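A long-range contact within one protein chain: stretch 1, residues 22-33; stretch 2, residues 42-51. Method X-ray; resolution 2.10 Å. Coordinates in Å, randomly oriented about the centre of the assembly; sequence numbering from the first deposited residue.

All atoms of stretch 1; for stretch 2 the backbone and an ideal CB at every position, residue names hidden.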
# COMPACT_ATOMS: atom_id res chain seq x y z
N LYS A 22 -5.64 13.70 26.39
CA LYS A 22 -5.97 14.49 27.58
C LYS A 22 -5.47 15.93 27.48
O LYS A 22 -5.94 16.78 28.22
CB LYS A 22 -5.37 13.86 28.85
CG LYS A 22 -6.04 12.57 29.28
CD LYS A 22 -5.44 12.02 30.57
CE LYS A 22 -5.80 10.55 30.73
NZ LYS A 22 -5.24 9.72 29.61
N LEU A 23 -4.54 16.18 26.57
CA LEU A 23 -3.94 17.50 26.38
C LEU A 23 -4.77 18.51 25.58
O LEU A 23 -5.54 18.12 24.71
CB LEU A 23 -2.58 17.33 25.70
CG LEU A 23 -1.59 16.41 26.43
CD1 LEU A 23 -0.38 16.19 25.57
CD2 LEU A 23 -1.22 17.01 27.77
N ASN A 24 -4.60 19.81 25.85
CA ASN A 24 -5.33 20.83 25.07
C ASN A 24 -4.54 21.16 23.79
O ASN A 24 -3.39 20.77 23.65
CB ASN A 24 -5.56 22.10 25.90
CG ASN A 24 -4.27 22.80 26.28
OD1 ASN A 24 -3.52 23.28 25.43
ND2 ASN A 24 -4.02 22.87 27.58
N ASP A 25 -5.16 21.88 22.86
CA ASP A 25 -4.49 22.21 21.60
C ASP A 25 -3.12 22.81 21.78
O ASP A 25 -2.15 22.33 21.19
CB ASP A 25 -5.33 23.17 20.77
CG ASP A 25 -6.55 22.51 20.18
OD1 ASP A 25 -6.69 21.28 20.37
OD2 ASP A 25 -7.35 23.21 19.52
N ASP A 26 -3.06 23.86 22.58
CA ASP A 26 -1.82 24.55 22.86
C ASP A 26 -0.70 23.59 23.22
O ASP A 26 0.44 23.77 22.78
CB ASP A 26 -2.03 25.55 24.00
CG ASP A 26 -0.72 26.02 24.61
OD1 ASP A 26 0.02 26.78 23.94
OD2 ASP A 26 -0.43 25.62 25.76
N GLU A 27 -1.02 22.57 24.01
CA GLU A 27 -0.02 21.60 24.43
C GLU A 27 0.35 20.65 23.31
O GLU A 27 1.51 20.29 23.16
CB GLU A 27 -0.52 20.83 25.66
CG GLU A 27 -0.81 21.79 26.79
CD GLU A 27 -1.63 21.21 27.91
OE1 GLU A 27 -2.53 20.38 27.65
OE2 GLU A 27 -1.38 21.61 29.07
N LEU A 28 -0.64 20.26 22.51
CA LEU A 28 -0.40 19.36 21.41
C LEU A 28 0.47 20.06 20.37
O LEU A 28 1.45 19.49 19.88
CB LEU A 28 -1.72 18.92 20.79
CG LEU A 28 -2.62 18.11 21.72
CD1 LEU A 28 -3.91 17.81 21.01
CD2 LEU A 28 -1.92 16.83 22.14
N PHE A 29 0.13 21.31 20.07
CA PHE A 29 0.89 22.09 19.12
C PHE A 29 2.36 22.12 19.52
O PHE A 29 3.24 21.96 18.69
CB PHE A 29 0.35 23.52 19.06
CG PHE A 29 -1.05 23.62 18.56
CD1 PHE A 29 -1.53 22.75 17.59
CD2 PHE A 29 -1.89 24.63 19.03
CE1 PHE A 29 -2.83 22.88 17.08
CE2 PHE A 29 -3.19 24.76 18.52
CZ PHE A 29 -3.66 23.89 17.55
N ARG A 30 2.62 22.33 20.80
CA ARG A 30 4.01 22.38 21.22
C ARG A 30 4.68 21.01 21.00
O ARG A 30 5.81 20.94 20.52
CB ARG A 30 4.07 22.81 22.69
CG ARG A 30 5.44 22.80 23.30
CD ARG A 30 5.42 22.01 24.61
NE ARG A 30 4.48 22.59 25.58
CZ ARG A 30 4.20 22.04 26.77
NH1 ARG A 30 4.77 20.90 27.12
NH2 ARG A 30 3.35 22.64 27.59
N LEU A 31 3.96 19.94 21.32
CA LEU A 31 4.49 18.59 21.15
C LEU A 31 4.88 18.28 19.71
O LEU A 31 5.69 17.37 19.46
CB LEU A 31 3.48 17.55 21.68
CG LEU A 31 3.72 16.99 23.08
CD1 LEU A 31 4.40 18.02 23.97
CD2 LEU A 31 2.39 16.54 23.69
N LEU A 32 4.33 19.02 18.75
CA LEU A 32 4.68 18.77 17.36
C LEU A 32 6.16 19.04 17.15
O LEU A 32 6.75 18.51 16.22
CB LEU A 32 3.86 19.65 16.42
CG LEU A 32 2.36 19.45 16.51
CD1 LEU A 32 1.68 20.44 15.59
CD2 LEU A 32 1.99 18.00 16.15
N ASP A 33 6.75 19.84 18.04
CA ASP A 33 8.17 20.19 17.95
C ASP A 33 9.04 19.41 18.90
O ASP A 33 10.16 19.81 19.18
CB ASP A 33 8.38 21.66 18.24
CG ASP A 33 7.76 22.54 17.20
OD1 ASP A 33 7.73 22.11 16.03
OD2 ASP A 33 7.32 23.65 17.55
N UNK A 42 2.01 11.06 17.60
CA UNK A 42 0.89 10.82 18.51
C UNK A 42 0.08 12.10 18.66
O UNK A 42 -1.16 12.09 18.50
CB UNK A 42 1.38 10.33 19.87
N UNK A 43 0.78 13.19 18.96
CA UNK A 43 0.15 14.50 19.10
C UNK A 43 -0.62 14.83 17.82
O UNK A 43 -1.80 15.18 17.86
CB UNK A 43 1.19 15.58 19.40
N UNK A 44 0.05 14.71 16.68
CA UNK A 44 -0.59 14.99 15.40
C UNK A 44 -1.81 14.10 15.19
O UNK A 44 -2.81 14.54 14.63
CB UNK A 44 0.41 14.80 14.25
N UNK A 45 -1.75 12.85 15.62
CA UNK A 45 -2.90 11.96 15.44
C UNK A 45 -4.09 12.52 16.22
O UNK A 45 -5.20 12.54 15.72
CB UNK A 45 -2.57 10.54 15.90
N UNK A 46 -3.85 13.00 17.43
CA UNK A 46 -4.95 13.55 18.22
C UNK A 46 -5.49 14.76 17.47
O UNK A 46 -6.71 14.96 17.39
CB UNK A 46 -4.50 13.93 19.63
N UNK A 47 -4.58 15.53 16.88
CA UNK A 47 -5.02 16.71 16.13
C UNK A 47 -5.87 16.31 14.91
O UNK A 47 -6.88 16.95 14.62
CB UNK A 47 -3.81 17.53 15.68
N UNK A 48 -5.48 15.24 14.22
CA UNK A 48 -6.25 14.82 13.05
C UNK A 48 -7.66 14.42 13.49
O UNK A 48 -8.62 14.61 12.74
CB UNK A 48 -5.56 13.66 12.33
N UNK A 49 -7.77 13.86 14.69
CA UNK A 49 -9.07 13.41 15.24
C UNK A 49 -10.01 14.53 15.67
O UNK A 49 -11.17 14.56 15.27
CB UNK A 49 -8.82 12.50 16.45
N UNK A 50 -9.52 15.44 16.50
CA UNK A 50 -10.37 16.52 17.02
C UNK A 50 -10.25 17.75 16.16
O UNK A 50 -11.18 18.53 16.04
CB UNK A 50 -10.00 16.86 18.47
N UNK A 51 -9.05 17.90 15.61
CA UNK A 51 -8.70 19.02 14.77
C UNK A 51 -9.74 20.05 14.38
O UNK A 51 -10.71 19.73 13.71
CB UNK A 51 -8.13 18.45 13.47

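Stretch 2 is helical from 42 to 50. Position 42 has nothing of stretch 1 within 5.5 Å of its ideal CB, so this contact hardly restricts its side chain; it is Ser-42, which bonds elsewhere in the structure.

Position 43 is the tightest point. Its CA lies 5.4 Å from the CA of Leu-28, and its ideal CB is directed at stretch 1, 3.8 Å from Leu-31 CB and 3.9 Å from Leu-28 O. So little room favours a small residue such as glycine, alanine, serine or perhaps cysteine, and the nearby carbonyl offers an acceptor to a short donor. The residue is Ser-43, whose t rotamer carries OG to within 2.8 Å of Leu-28 O, to which it donates a hydrogen bond.

At position 44, CA-to-CB points sideways and the ideal CB is already 4.0 Å from Leu-32 CD2. A small apolar group suits this place. Ala-44 adds its methyl, CB, 4.1 Å from Leu-32 CD2.

Position 45 is out of reach and unconstrained here; it is Arg-45.

Position 46 points toward stretch 1, with its ideal CB 4.2 Å from Leu-28 CD1. Alanine, valine or another modest aliphatic residue would fit. Val-46 CG1 lies 3.9 Å from Leu-28 CD1.

From position 47 the CB also points toward stretch 1, but Leu-28 CD1 is 5.3 Å away, leaving space before a surface formed by Leu-28, Phe-29 and Leu-32. Leucine, isoleucine or methionine could fill it. Leu-47 does so with both methyls: CD2 lies 3.6 Å from Leu-28 CD1, while CD1 reaches Phe-29 CD1 at 3.8 Å and Leu-32 CD1 at 3.9 Å.

Positions 48 and 49 are again out of reach, and Gln-48 and Leu-49 take no part.

Position 50 faces stretch 1 across a wider gap, with nothing within 5.5 Å of its ideal CB. Beyond lie the carboxylate of Asp-25 and the carbonyl of Leu-23, so a long cationic chain, lysine or arginine, is favoured. Arg-50 spans the gap: NH2 forms a salt bridge with Asp-25 OD1 at 3.2 Å and donates to Leu-23 O at 3.1 Å, while NH1 donates to that carbonyl O at 3.3 Å. Leu-28 thus sits as a knob among Ser-43, Val-46, Leu-47 and Arg-50.

Position 51 is the first to leave helical angles, and its phi/psi of -5/118, unusual for a residue with a side chain, favours glycine; it is Gly-51.

Stretch 2, residues 42-51: SSARVLQLRG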
# COMPACT_ATOMS: atom_id res chain seq x y z
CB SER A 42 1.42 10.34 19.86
OG SER A 42 1.98 9.03 19.75
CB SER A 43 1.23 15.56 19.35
OG SER A 43 0.69 16.87 19.19
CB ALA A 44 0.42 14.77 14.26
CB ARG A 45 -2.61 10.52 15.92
CG ARG A 45 -1.60 9.72 15.07
CD ARG A 45 -1.40 8.28 15.59
NE ARG A 45 -2.66 7.52 15.57
CZ ARG A 45 -2.97 6.53 16.42
NH1 ARG A 45 -4.14 5.91 16.31
NH2 ARG A 45 -2.13 6.16 17.38
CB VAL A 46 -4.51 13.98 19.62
CG1 VAL A 46 -5.72 14.45 20.42
CG2 VAL A 46 -3.82 12.83 20.32
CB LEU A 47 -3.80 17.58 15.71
CG LEU A 47 -3.09 18.24 16.92
CD1 LEU A 47 -1.92 19.11 16.51
CD2 LEU A 47 -4.11 19.07 17.63
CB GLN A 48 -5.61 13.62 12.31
CG GLN A 48 -4.26 13.86 11.61
CD GLN A 48 -3.61 12.53 11.16
OE1 GLN A 48 -3.65 11.55 11.90
NE2 GLN A 48 -3.00 12.50 9.97
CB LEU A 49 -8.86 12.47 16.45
CG LEU A 49 -10.10 12.02 17.23
CD1 LEU A 49 -10.89 11.03 16.41
CD2 LEU A 49 -9.70 11.36 18.55
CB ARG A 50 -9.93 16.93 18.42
CG ARG A 50 -9.72 15.79 19.39
CD ARG A 50 -9.65 16.30 20.85
NE ARG A 50 -8.77 17.46 21.02
CZ ARG A 50 -7.83 17.55 21.96
NH1 ARG A 50 -7.67 16.55 22.80
NH2 ARG A 50 -7.08 18.66 22.09
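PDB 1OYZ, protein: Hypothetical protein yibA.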